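Local coordinates for LanC-like protein GCR2 (Arabidopsis thaliana, PDB 3T33) that belongs to the LanC-like family, binds zinc and may play a role in abscisic acid signalling, at residues His334-Asn339 with Ala363-Asp368. Residues are numbered along the deposited sequence; the frame is centred on the assembly and turned at random. Where two conformers were deposited one is given.
Sequences HGISGN and ASFLLD. With ZN (zinc ion), chain B.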
ATOM      1  N   HIS A 334       9.180  -1.697  -0.348  1.00 33.89           N
ATOM      2  CA  HIS A 334      10.252  -0.759  -0.034  1.00 34.34           C
ATOM      3  C   HIS A 334      10.904  -0.223  -1.304  1.00 34.58           C
ATOM      4  O   HIS A 334      12.018  -0.615  -1.653  1.00 34.88           O
ATOM      5  CB  HIS A 334      11.303  -1.424   0.857  1.00 35.10           C
ATOM      6  CG  HIS A 334      11.446  -2.896   0.625  1.00 33.06           C
ATOM      7  ND1 HIS A 334      10.733  -3.836   1.338  1.00 30.21           N
ATOM      8  CD2 HIS A 334      12.221  -3.591  -0.242  1.00 32.06           C
ATOM      9  CE1 HIS A 334      11.063  -5.045   0.921  1.00 34.93           C
ATOM     10  NE2 HIS A 334      11.964  -4.925  -0.037  1.00 31.57           N
ATOM     11  N   GLY A 335      10.204   0.673  -1.990  1.00 35.40           N
ATOM     12  CA  GLY A 335      10.712   1.259  -3.217  1.00 33.80           C
ATOM     13  C   GLY A 335      10.016   2.556  -3.575  1.00 32.72           C
ATOM     14  O   GLY A 335       9.303   3.137  -2.756  1.00 32.29           O
ATOM     15  N   ILE A 336      10.224   3.013  -4.806  1.00 30.88           N
ATOM     16  CA  ILE A 336       9.618   4.248  -5.277  1.00 30.73           C
ATOM     17  C   ILE A 336       8.124   4.100  -5.584  1.00 30.21           C
ATOM     18  O   ILE A 336       7.329   4.887  -5.096  1.00 30.64           O
ATOM     19  CB  ILE A 336      10.394   4.836  -6.468  1.00 31.54           C
ATOM     20  CG1 ILE A 336      11.854   5.048  -6.030  1.00 30.85           C
ATOM     21  CG2 ILE A 336       9.742   6.158  -6.933  1.00 27.93           C
ATOM     22  CD1 ILE A 336      12.853   5.435  -7.159  1.00 31.08           C
ATOM     23  N   SER A 337       7.682   3.069  -6.300  1.00 30.35           N
ATOM     24  CA  SER A 337       6.234   2.953  -6.558  0.50 28.41           C
ATOM     25  C   SER A 337       5.459   3.072  -5.222  1.00 29.61           C
ATOM     26  O   SER A 337       4.397   3.706  -5.154  1.00 29.34           O
ATOM     27  CB  SER A 337       5.868   1.662  -7.309  0.50 28.04           C
ATOM     28  OG  SER A 337       6.659   1.437  -8.483  0.50 20.02           O
ATOM     29  N   GLY A 338       6.004   2.489  -4.146  1.00 29.65           N
ATOM     30  CA  GLY A 338       5.277   2.441  -2.871  1.00 28.86           C
ATOM     31  C   GLY A 338       5.357   3.782  -2.178  1.00 30.20           C
ATOM     32  O   GLY A 338       4.342   4.268  -1.662  1.00 29.11           O
ATOM     33  N   ASN A 339       6.550   4.394  -2.169  1.00 30.12           N
ATOM     34  CA  ASN A 339       6.669   5.746  -1.580  1.00 32.22           C
ATOM     35  C   ASN A 339       5.843   6.864  -2.305  1.00 32.45           C
ATOM     36  O   ASN A 339       5.384   7.813  -1.670  1.00 33.33           O
ATOM     37  CB  ASN A 339       8.121   6.112  -1.386  1.00 32.17           C
ATOM     38  CG  ASN A 339       8.825   5.159  -0.415  1.00 32.88           C
ATOM     39  OD1 ASN A 339      10.003   5.243  -0.221  1.00 40.86           O
ATOM     40  ND2 ASN A 339       8.112   4.235   0.130  1.00 30.71           N
ATOM     41  N   ALA A 363       6.663   9.308  -9.901  1.00 29.11           N
ATOM     42  CA  ALA A 363       6.223   8.519 -11.027  1.00 29.40           C
ATOM     43  C   ALA A 363       7.001   8.830 -12.310  1.00 29.62           C
ATOM     44  O   ALA A 363       7.332   7.908 -13.082  1.00 30.03           O
ATOM     45  CB  ALA A 363       4.749   8.697 -11.259  1.00 27.17           C
ATOM     46  N   SER A 364       7.256  10.123 -12.555  1.00 28.27           N
ATOM     47  CA  SER A 364       8.103  10.502 -13.700  1.00 27.77           C
ATOM     48  C   SER A 364       9.472   9.967 -13.593  1.00 28.33           C
ATOM     49  O   SER A 364      10.001   9.463 -14.596  1.00 28.71           O
ATOM     50  CB  SER A 364       8.157  12.006 -13.859  1.00 27.21           C
ATOM     51  OG  SER A 364       6.832  12.470 -13.896  1.00 26.84           O
ATOM     52  N   PHE A 365      10.063  10.019 -12.390  1.00 29.66           N
ATOM     53  CA  PHE A 365      11.387   9.421 -12.190  1.00 31.33           C
ATOM     54  C   PHE A 365      11.401   7.965 -12.628  1.00 33.60           C
ATOM     55  O   PHE A 365      12.231   7.550 -13.467  1.00 33.96           O
ATOM     56  CB  PHE A 365      11.825   9.516 -10.731  1.00 31.48           C
ATOM     57  CG  PHE A 365      13.204   8.891 -10.471  1.00 33.49           C
ATOM     58  CD1 PHE A 365      13.329   7.552 -10.096  1.00 29.69           C
ATOM     59  CD2 PHE A 365      14.365   9.657 -10.599  1.00 31.88           C
ATOM     60  CE1 PHE A 365      14.624   6.968  -9.893  1.00 35.64           C
ATOM     61  CE2 PHE A 365      15.639   9.090 -10.386  1.00 31.63           C
ATOM     62  CZ  PHE A 365      15.764   7.755 -10.036  1.00 33.30           C
ATOM     63  N   LEU A 366      10.460   7.179 -12.081  1.00 34.02           N
ATOM     64  CA  LEU A 366      10.328   5.787 -12.493  1.00 34.28           C
ATOM     65  C   LEU A 366      10.101   5.592 -13.983  1.00 35.64           C
ATOM     66  O   LEU A 366      10.729   4.726 -14.607  1.00 35.47           O
ATOM     67  CB  LEU A 366       9.165   5.096 -11.748  1.00 34.17           C
ATOM     68  CG  LEU A 366       9.478   4.662 -10.343  1.00 31.42           C
ATOM     69  CD1 LEU A 366       8.197   4.230  -9.727  1.00 33.14           C
ATOM     70  CD2 LEU A 366      10.467   3.503 -10.455  1.00 32.45           C
ATOM     71  N   LEU A 367       9.182   6.320 -14.579  1.00 36.17           N
ATOM     72  CA  LEU A 367       9.014   6.096 -16.019  1.00 37.97           C
ATOM     73  C   LEU A 367      10.261   6.456 -16.832  1.00 38.28           C
ATOM     74  O   LEU A 367      10.644   5.751 -17.795  1.00 37.73           O
ATOM     75  CB  LEU A 367       7.835   6.871 -16.534  1.00 39.20           C
ATOM     76  CG  LEU A 367       7.345   6.675 -17.978  1.00 42.86           C
ATOM     77  CD1 LEU A 367       5.869   6.907 -17.967  1.00 45.92           C
ATOM     78  CD2 LEU A 367       7.948   7.664 -18.946  1.00 46.06           C
ATOM     79  N   ASP A 368      10.922   7.539 -16.443  1.00 38.80           N
ATOM     80  CA  ASP A 368      12.039   8.041 -17.257  1.00 38.55           C
ATOM     81  C   ASP A 368      13.307   7.175 -17.086  1.00 38.34           C
ATOM     82  O   ASP A 368      14.035   6.913 -18.056  1.00 37.20           O
ATOM     83  CB  ASP A 368      12.299   9.540 -16.930  1.00 39.16           C
ATOM     84  CG  ASP A 368      13.204  10.247 -17.978  1.00 40.77           C
ATOM     85  OD1 ASP A 368      12.765  10.478 -19.132  1.00 43.90           O
ATOM     86  OD2 ASP A 368      14.351  10.573 -17.625  1.00 44.93           O
TER
HETATM   87 ZN    ZN B 411       9.313  -4.221   2.510  1.00 39.20          ZN
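The Phe365 ring meets Ile336 obliquely, on its CD1-CE1 side. Ile336 CD1 does the touching, 3.6 Å from Phe365 CE1, and the two side chains cross at about a right angle. The ring of Phe11 packs against the Phe365 ring from elsewhere in the chain, with the planes at about 40°. The second flat group, His334, takes no part in the packing; its ND1 binds the zinc ion at 1.9 Å, together with Cys288 and Cys333.

Ile336 also reaches Leu366. With CG1 beside the backbone N (chi1 -57°), CG2 of Ile336 lies anti to that N and comes 3.7 Å from Leu366 CD1. These two side chains run past each other in opposite directions. In the conformer given, the Ser337 hydroxyl also lies against Leu366 CD1, a tentative contact, and is hydrogen-bonded to Val330 O. The contact is small and mostly apolar, with 190 Å² buried in all.

Gly335 is the N-cap of helix 336-350, and its O accepts the backbone N-H of Asn339 at 3.1 Å. The zinc ligand His334 lies two residues before this helix, with Gly335 between. The first turn of the helix packs on helix 353-375. This joins the metal site to an outer helix of the all-helical LanC-like fold. Met395 and Met398 of helix 392-402 touch Leu366, while the next residues, Leu367 and Asp368, touch helices 45-69 and 36-42.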